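Local coordinates for protein lipase (Rhizopus chinensis, PDB 6A0W) that probably hydrolyses the ester bonds of triacylglycerols, as a class 3 lipase of the alpha/beta hydrolase fold, at residues A[132-136]-A[207-212]; A[139-143]-A[176-181]; A[166-172]-A[196-202]. All coordinates share one frame. Residue numbers count along the deposited sequence, not the author numbering.

Interaction 1: residues A[132-136]-A[207-212]; sequences GAKVH and VGNNAF
A helix N-cap docks here on the edge of a short strand in an alpha/beta hydrolase fold. Segment 132-136 enters strand 134-136; segment 207-212 is a loop that turns into helix 210-218 at N209. The two backbones run antiparallel. They form a single bridge between V135 and G208, with CA atoms 3.9 Å apart. It is a non-hydrogen-bonded pair, flanked by the backbone hydrogen bonds N209 N to K134 O (2.8 Å) and H136 N to V207 O (2.9 Å).

N209, with chi1 near +71° (p), points toward the strand and does most of the polar work. Its OD1 accepts from K134 N at 2.8 Å and caps the helix by accepting from F212 N at 3.1 Å. Its ND2 donates to G132 O at 3.1 Å. One amide thus caps the helix and ties it to the strand.

K134 takes part mainly through its backbone. Its side chain leads away, and NZ forms a salt bridge with D126. V135, chi1 m, lays CG1 over one face of the F212 ring, 3.8 Å from the centroid, a CH-pi contact. F212 is in the t rotamer, and Y127 meets its ring edge-to-face. A133 adds apolar packing, with its CB 4.0 Å from F212 CB.

G208 has phi/psi of -145/-172. A CB on it would clash with K134 O and F212 CD2. Strand 134-136 also pairs with strand 124-126, so the cap lies on its other edge. Beside the bridge, V135 CA sits 3.3 Å from V207 O in a CA-H...O contact.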
loop_
_atom_site.group_PDB
_atom_site.type_symbol
_atom_site.label_atom_id
_atom_site.label_comp_id
_atom_site.label_asym_id
_atom_site.label_seq_id
_atom_site.Cartn_x
_atom_site.Cartn_y
_atom_site.Cartn_z
ATOM N N GLY A 132 15.572 -9.540 15.203
ATOM C CA GLY A 132 14.401 -10.396 15.361
ATOM C C GLY A 132 13.301 -10.133 14.321
ATOM O O GLY A 132 12.393 -10.940 14.171
ATOM N N ALA A 133 13.348 -8.975 13.660
ATOM C CA ALA A 133 12.298 -8.612 12.682
ATOM C C ALA A 133 12.677 -9.197 11.344
ATOM O O ALA A 133 13.859 -9.292 11.041
ATOM C CB ALA A 133 12.141 -7.098 12.562
ATOM N N LYS A 134 11.685 -9.714 10.627
ATOM C CA LYS A 134 11.906 -10.347 9.328
ATOM C C LYS A 134 10.845 -9.837 8.349
ATOM O O LYS A 134 9.703 -9.568 8.752
ATOM C CB LYS A 134 11.790 -11.862 9.461
ATOM C CG LYS A 134 12.843 -12.544 10.325
ATOM C CD LYS A 134 12.437 -13.997 10.513
ATOM C CE LYS A 134 13.510 -14.886 11.128
ATOM N NZ LYS A 134 14.521 -14.147 11.932
ATOM N N VAL A 135 11.262 -9.631 7.104
ATOM C CA VAL A 135 10.378 -9.241 6.008
ATOM C C VAL A 135 10.542 -10.166 4.809
ATOM O O VAL A 135 11.536 -10.900 4.675
ATOM C CB VAL A 135 10.625 -7.791 5.590
ATOM C CG1 VAL A 135 10.503 -6.906 6.817
ATOM C CG2 VAL A 135 11.998 -7.622 5.001
ATOM N N HIS A 136 9.473 -10.264 4.044
ATOM C CA HIS A 136 9.427 -11.090 2.841
ATOM C C HIS A 136 10.657 -10.837 1.987
ATOM O O HIS A 136 11.000 -9.681 1.742
ATOM C CB HIS A 136 8.184 -10.684 2.057
ATOM C CG HIS A 136 7.997 -11.433 0.786
ATOM N ND1 HIS A 136 8.536 -11.006 -0.409
ATOM C CD2 HIS A 136 7.260 -12.533 0.509
ATOM C CE1 HIS A 136 8.137 -11.826 -1.367
ATOM N NE2 HIS A 136 7.327 -12.733 -0.844
ATOM N N VAL A 207 3.741 -8.018 5.010
ATOM C CA VAL A 207 5.097 -7.670 4.656
ATOM C C VAL A 207 6.181 -8.300 5.531
ATOM O O VAL A 207 7.237 -8.695 5.016
ATOM C CB VAL A 207 5.268 -6.155 4.663
ATOM C CG1 VAL A 207 6.726 -5.789 4.453
ATOM C CG2 VAL A 207 4.374 -5.535 3.600
ATOM N N GLY A 208 5.935 -8.416 6.839
ATOM C CA GLY A 208 6.912 -9.001 7.743
ATOM C C GLY A 208 6.317 -9.813 8.869
ATOM O O GLY A 208 5.112 -9.960 8.933
ATOM N N ASN A 209 7.164 -10.227 9.819
ATOM C CA ASN A 209 6.741 -11.038 10.968
ATOM C C ASN A 209 6.211 -10.222 12.153
ATOM O O ASN A 209 6.113 -8.982 12.090
ATOM C CB ASN A 209 7.868 -11.985 11.437
ATOM C CG ASN A 209 9.028 -11.264 12.111
ATOM O OD1 ASN A 209 9.242 -10.053 11.958
ATOM N ND2 ASN A 209 9.850 -12.040 12.796
ATOM N N ASN A 210 5.834 -10.920 13.223
ATOM C CA ASN A 210 5.285 -10.248 14.416
ATOM C C ASN A 210 6.153 -9.100 14.886
ATOM O O ASN A 210 5.706 -7.940 14.973
ATOM C CB ASN A 210 5.088 -11.223 15.564
ATOM C CG ASN A 210 3.979 -12.182 15.293
ATOM O OD1 ASN A 210 3.695 -12.480 14.143
ATOM N ND2 ASN A 210 3.296 -12.621 16.332
ATOM N N ALA A 211 7.448 -9.367 14.998
ATOM C CA ALA A 211 8.357 -8.354 15.526
ATOM C C ALA A 211 8.491 -7.134 14.601
ATOM O O ALA A 211 8.660 -5.997 15.061
ATOM C CB ALA A 211 9.727 -8.985 15.831
ATOM N N PHE A 212 8.417 -7.378 13.291
ATOM C CA PHE A 212 8.430 -6.297 12.327
ATOM C C PHE A 212 7.181 -5.411 12.521
ATOM O O PHE A 212 7.277 -4.194 12.540
ATOM C CB PHE A 212 8.502 -6.846 10.883
ATOM C CG PHE A 212 8.283 -5.788 9.821
ATOM C CD1 PHE A 212 9.286 -4.912 9.478
ATOM C CD2 PHE A 212 7.077 -5.716 9.143
ATOM C CE1 PHE A 212 9.089 -3.934 8.516
ATOM C CE2 PHE A 212 6.858 -4.735 8.195
ATOM C CZ PHE A 212 7.886 -3.877 7.847
#

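Interaction 2: residues A[139-143]-A[176-181]; sequences FLSSY and AQALLA
Y143 lays one face of its ring over L180, with L180 CB 4.3 Å from the ring centroid in a CH-pi contact. The ring takes chi1 t and chi2 near 65°. Y143 CE1 reaches A181 CB at 3.9 Å. Its OH is hydrogen-bonded to Y150 and D184.

Both segments are helical throughout: 139-143 belongs to helix 137-160, and 176-181 to helix 173-188. The segment axes approach to 9.8 Å and cross at -65°. The nearest CA pairs are Y143 with Q177 at 6.1 Å and F139 with A176 at 6.7 Å.

Q177 is the polar link. Its chi1 and chi2 are both m, which folds the amide toward the other helix. Q177 NE2 donates to F139 O at 2.9 Å. F139 O also accepts from Y143 N at 3.0 Å, within the helix. Q177 OE1 lies at the edge of the Y143 ring, 3.4 Å from Y143 CB.

At the other end F139, chi1 m, covers A176. A176 CB is 4.1 Å from the F139 ring centroid, over its face. H136 stacks on the same phenyl ring. L180 CD1 fills in at 4.2 Å from F139 CB.

This is mostly apolar helix-helix packing on one side of the central sheet. Helix 173-188 starts right after S172 of the probable nucleophile elbow, and here helix 137-160 packs against its first turns, as befits an alpha/beta hydrolase.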
loop_
_atom_site.group_PDB
_atom_site.type_symbol
_atom_site.label_atom_id
_atom_site.label_comp_id
_atom_site.label_asym_id
_atom_site.label_seq_id
_atom_site.Cartn_x
_atom_site.Cartn_y
_atom_site.Cartn_z
ATOM N N PHE A 139 10.158 -8.830 -1.324
ATOM C CA PHE A 139 9.851 -7.413 -1.236
ATOM C C PHE A 139 11.119 -6.632 -0.876
ATOM O O PHE A 139 11.345 -5.507 -1.329
ATOM C CB PHE A 139 8.723 -7.144 -0.231
ATOM C CG PHE A 139 7.437 -7.918 -0.475
ATOM C CD1 PHE A 139 7.084 -8.402 -1.716
ATOM C CD2 PHE A 139 6.542 -8.099 0.562
ATOM C CE1 PHE A 139 5.944 -9.177 -1.877
ATOM C CE2 PHE A 139 5.382 -8.838 0.414
ATOM C CZ PHE A 139 5.065 -9.356 -0.822
ATOM N N LEU A 140 11.874 -7.149 0.083
ATOM C CA LEU A 140 13.061 -6.454 0.559
ATOM C C LEU A 140 14.163 -6.345 -0.502
ATOM O O LEU A 140 14.803 -5.297 -0.611
ATOM C CB LEU A 140 13.615 -7.136 1.823
ATOM C CG LEU A 140 14.769 -6.407 2.522
ATOM C CD1 LEU A 140 14.311 -5.106 3.111
ATOM C CD2 LEU A 140 15.382 -7.265 3.625
ATOM N N SER A 141 14.362 -7.378 -1.323
ATOM C CA SER A 141 15.300 -7.239 -2.471
ATOM C C SER A 141 14.891 -6.159 -3.443
ATOM O O SER A 141 15.715 -5.340 -3.848
ATOM C CB SER A 141 15.442 -8.538 -3.273
ATOM O OG SER A 141 14.495 -9.483 -2.843
ATOM N N SER A 142 13.596 -6.084 -3.734
ATOM C CA SER A 142 13.113 -5.034 -4.619
ATOM C C SER A 142 13.350 -3.662 -4.009
ATOM O O SER A 142 13.835 -2.734 -4.683
ATOM C CB SER A 142 11.627 -5.231 -4.978
ATOM O OG SER A 142 11.372 -6.518 -5.480
ATOM N N TYR A 143 13.079 -3.552 -2.707
ATOM C CA TYR A 143 13.295 -2.299 -2.033
ATOM C C TYR A 143 14.761 -1.889 -2.161
ATOM O O TYR A 143 15.066 -0.709 -2.419
ATOM C CB TYR A 143 12.859 -2.342 -0.541
ATOM C CG TYR A 143 13.032 -0.993 0.121
ATOM C CD1 TYR A 143 12.271 0.081 -0.296
ATOM C CD2 TYR A 143 14.083 -0.755 0.989
ATOM C CE1 TYR A 143 12.503 1.354 0.145
ATOM C CE2 TYR A 143 14.333 0.524 1.468
ATOM C CZ TYR A 143 13.540 1.574 1.037
ATOM O OH TYR A 143 13.776 2.875 1.428
ATOM N N ALA A 176 3.747 -2.816 -0.282
ATOM C CA ALA A 176 4.858 -3.345 0.462
ATOM C C ALA A 176 6.057 -2.433 0.373
ATOM O O ALA A 176 6.668 -2.150 1.403
ATOM C CB ALA A 176 5.217 -4.737 0.029
ATOM N N GLN A 177 6.367 -1.930 -0.823
ATOM C CA GLN A 177 7.434 -0.953 -0.989
ATOM C C GLN A 177 7.167 0.332 -0.216
ATOM O O GLN A 177 8.071 0.938 0.391
ATOM C CB GLN A 177 7.632 -0.649 -2.472
ATOM C CG GLN A 177 8.024 -1.861 -3.322
ATOM C CD GLN A 177 9.322 -2.468 -2.818
ATOM O OE1 GLN A 177 10.240 -1.703 -2.570
ATOM N NE2 GLN A 177 9.312 -3.752 -2.430
ATOM N N ALA A 178 5.904 0.761 -0.217
ATOM C CA ALA A 178 5.524 1.969 0.512
ATOM C C ALA A 178 5.883 1.869 1.999
ATOM O O ALA A 178 6.447 2.803 2.566
ATOM C CB ALA A 178 4.022 2.256 0.345
ATOM N N LEU A 179 5.528 0.745 2.615
ATOM C CA LEU A 179 5.727 0.557 4.042
ATOM C C LEU A 179 7.248 0.489 4.336
ATOM O O LEU A 179 7.751 1.167 5.224
ATOM C CB LEU A 179 5.102 -0.769 4.455
ATOM C CG LEU A 179 5.333 -1.163 5.901
ATOM C CD1 LEU A 179 4.804 -0.068 6.818
ATOM C CD2 LEU A 179 4.648 -2.488 6.209
ATOM N N LEU A 180 7.978 -0.215 3.478
ATOM C CA LEU A 180 9.442 -0.327 3.650
ATOM C C LEU A 180 10.124 1.016 3.442
ATOM O O LEU A 180 10.919 1.453 4.292
ATOM C CB LEU A 180 10.012 -1.408 2.730
ATOM C CG LEU A 180 9.601 -2.861 3.031
ATOM C CD1 LEU A 180 10.066 -3.832 1.935
ATOM C CD2 LEU A 180 10.130 -3.321 4.374
ATOM N N ALA A 181 9.610 1.785 2.495
ATOM C CA ALA A 181 10.128 3.114 2.305
ATOM C C ALA A 181 9.834 3.979 3.519
ATOM O O ALA A 181 10.653 4.830 3.906
ATOM C CB ALA A 181 9.546 3.761 1.054
#

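Interaction 3: residues A[166-172]-A[196-202]; sequences VIVTGHS and NLSIYTV
This is a parallel strand pair at the heart of the central sheet, the two strands of a beta-alpha-beta crossover through helix 173-188. The segment axes lie 4.8 Å apart and diverge by 15°. The register runs without a break from V166 opposite L197 to H171 opposite V202.

Seven backbone hydrogen bonds join them, all made by V166, V168, G170 and S172 of segment 166-172. Those from V166 N to N196 O, Y200 N to V168 O and S172 N to V202 O are each 2.9 Å. I167 and T169 bond the backbone of strand 102-108 instead. L197 (chi1 t, chi2 p) puts CD1 3.7 Å from V166 CG1 and 3.9 Å from V168 CG2.

S172 has strained angles of 61/-141, consistent with a GxSxG nucleophile elbow. S172 OG is hydrogen-bonded to H284 NE2, probably its triad partner.

I167, T169, Y200 and V202 face helix 38-53. I199 and T201 face helix 173-188. Strands 102-108 and 223-228 flank the pair.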
loop_
_atom_site.group_PDB
_atom_site.type_symbol
_atom_site.label_atom_id
_atom_site.label_comp_id
_atom_site.label_asym_id
_atom_site.label_seq_id
_atom_site.Cartn_x
_atom_site.Cartn_y
_atom_site.Cartn_z
ATOM N N VAL A 166 5.369 14.373 3.684
ATOM C CA VAL A 166 5.673 13.289 2.794
ATOM C C VAL A 166 4.632 12.179 2.947
ATOM O O VAL A 166 4.391 11.665 4.056
ATOM C CB VAL A 166 7.081 12.740 3.134
ATOM C CG1 VAL A 166 7.396 11.504 2.331
ATOM C CG2 VAL A 166 8.134 13.816 2.895
ATOM N N ILE A 167 4.003 11.832 1.819
ATOM C CA ILE A 167 3.019 10.769 1.745
ATOM C C ILE A 167 3.620 9.641 0.921
ATOM O O ILE A 167 4.037 9.850 -0.213
ATOM C CB ILE A 167 1.754 11.255 0.979
ATOM C CG1 ILE A 167 1.005 12.370 1.729
ATOM C CG2 ILE A 167 0.823 10.092 0.692
ATOM C CD1 ILE A 167 0.255 11.963 2.986
ATOM N N VAL A 168 3.696 8.441 1.481
ATOM C CA VAL A 168 4.199 7.313 0.726
ATOM C C VAL A 168 3.006 6.389 0.416
ATOM O O VAL A 168 2.311 5.979 1.340
ATOM C CB VAL A 168 5.247 6.499 1.515
ATOM C CG1 VAL A 168 5.908 5.500 0.595
ATOM C CG2 VAL A 168 6.290 7.387 2.196
ATOM N N THR A 169 2.752 6.102 -0.861
ATOM C CA THR A 169 1.545 5.353 -1.232
ATOM C C THR A 169 1.818 4.263 -2.269
ATOM O O THR A 169 2.773 4.345 -3.032
ATOM C CB THR A 169 0.388 6.307 -1.679
ATOM O OG1 THR A 169 -0.811 5.547 -1.848
ATOM C CG2 THR A 169 0.704 6.992 -2.994
ATOM N N GLY A 170 1.100 3.150 -2.152
ATOM C CA GLY A 170 1.142 2.110 -3.156
ATOM C C GLY A 170 -0.028 1.157 -3.068
ATOM O O GLY A 170 -0.599 0.976 -1.983
ATOM N N HIS A 171 -0.316 0.528 -4.209
ATOM C CA HIS A 171 -1.279 -0.575 -4.346
ATOM C C HIS A 171 -0.508 -1.870 -4.354
ATOM O O HIS A 171 0.619 -1.923 -4.864
ATOM C CB HIS A 171 -2.083 -0.377 -5.647
ATOM C CG HIS A 171 -2.958 -1.532 -6.018
ATOM N ND1 HIS A 171 -2.742 -2.282 -7.153
ATOM C CD2 HIS A 171 -4.109 -1.998 -5.473
ATOM C CE1 HIS A 171 -3.701 -3.188 -7.261
ATOM N NE2 HIS A 171 -4.495 -3.089 -6.209
ATOM N N SER A 172 -1.075 -2.920 -3.774
ATOM C CA SER A 172 -0.574 -4.256 -4.050
ATOM C C SER A 172 0.898 -4.358 -3.610
ATOM O O SER A 172 1.247 -3.862 -2.538
ATOM C CB SER A 172 -0.730 -4.589 -5.541
ATOM O OG SER A 172 -0.525 -5.978 -5.821
ATOM N N ASN A 196 4.945 14.509 10.085
ATOM C CA ASN A 196 5.030 14.935 8.689
ATOM C C ASN A 196 5.276 13.803 7.704
ATOM O O ASN A 196 5.494 14.067 6.524
ATOM C CB ASN A 196 6.034 16.080 8.482
ATOM C CG ASN A 196 7.465 15.677 8.801
ATOM O OD1 ASN A 196 7.706 14.624 9.403
ATOM N ND2 ASN A 196 8.411 16.596 8.537
ATOM N N LEU A 197 5.134 12.560 8.170
ATOM C CA LEU A 197 5.274 11.404 7.317
ATOM C C LEU A 197 4.119 10.445 7.585
ATOM O O LEU A 197 3.836 10.120 8.738
ATOM C CB LEU A 197 6.590 10.684 7.607
ATOM C CG LEU A 197 6.846 9.348 6.946
ATOM C CD1 LEU A 197 6.925 9.546 5.435
ATOM C CD2 LEU A 197 8.141 8.744 7.447
ATOM N N SER A 198 3.611 9.851 6.512
ATOM C CA SER A 198 2.427 8.989 6.580
ATOM C C SER A 198 2.528 7.979 5.434
ATOM O O SER A 198 3.023 8.314 4.367
ATOM C CB SER A 198 1.145 9.875 6.368
ATOM O OG SER A 198 0.617 10.161 7.626
ATOM N N ILE A 199 1.934 6.806 5.620
ATOM C CA ILE A 199 1.967 5.732 4.661
ATOM C C ILE A 199 0.515 5.317 4.374
ATOM O O ILE A 199 -0.262 5.049 5.296
ATOM C CB ILE A 199 2.693 4.506 5.212
ATOM C CG1 ILE A 199 4.133 4.864 5.690
ATOM C CG2 ILE A 199 2.826 3.459 4.119
ATOM C CD1 ILE A 199 4.766 3.803 6.586
ATOM N N TYR A 200 0.158 5.281 3.100
ATOM C CA TYR A 200 -1.172 4.821 2.690
ATOM C C TYR A 200 -1.055 3.751 1.652
ATOM O O TYR A 200 -0.396 3.939 0.612
ATOM C CB TYR A 200 -1.984 5.971 2.075
ATOM C CG TYR A 200 -2.423 7.011 3.087
ATOM C CD1 TYR A 200 -1.563 8.045 3.449
ATOM C CD2 TYR A 200 -3.748 7.054 3.557
ATOM C CE1 TYR A 200 -1.920 8.966 4.413
ATOM C CE2 TYR A 200 -4.141 8.033 4.462
ATOM C CZ TYR A 200 -3.239 8.999 4.863
ATOM O OH TYR A 200 -3.577 10.004 5.728
ATOM N N THR A 201 -1.843 2.706 1.850
ATOM C CA THR A 201 -1.854 1.609 0.908
ATOM C C THR A 201 -3.295 1.117 0.583
ATOM O O THR A 201 -4.219 1.254 1.410
ATOM C CB THR A 201 -1.030 0.401 1.423
ATOM O OG1 THR A 201 -1.624 -0.157 2.592
ATOM C CG2 THR A 201 0.430 0.776 1.709
ATOM N N VAL A 202 -3.403 0.446 -0.566
ATOM C CA VAL A 202 -4.609 -0.240 -1.029
ATOM C C VAL A 202 -4.208 -1.630 -1.483
ATOM O O VAL A 202 -3.247 -1.770 -2.253
ATOM C CB VAL A 202 -5.369 0.546 -2.135
ATOM C CG1 VAL A 202 -6.117 1.718 -1.504
ATOM C CG2 VAL A 202 -4.437 1.067 -3.219
#

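The chain meets strand 134-136 first, then helix 137-160, strand 165-171, helix 173-188, strand 197-202 and helix 210-218. Interaction 1 closes the outer loop, from 132-136 to 207-212, and interactions 2 and 3 nest inside it. Interaction 2 closes the loop from 139-143 to 176-181, and interaction 3 the one from 166-172 to 196-202 through helix 173-188. Those two cross, since their segments alternate. Interaction 3 joins the sheet strands, and interaction 2 packs helix 137-160 on the crossover helix that covers one face of these strands. A178 and L179 link the two, touching V168, G170 and I199. V135 against L140, and F212 and V207 against L179, link interactions 1 and 2. Interactions 1 and 3 do not touch.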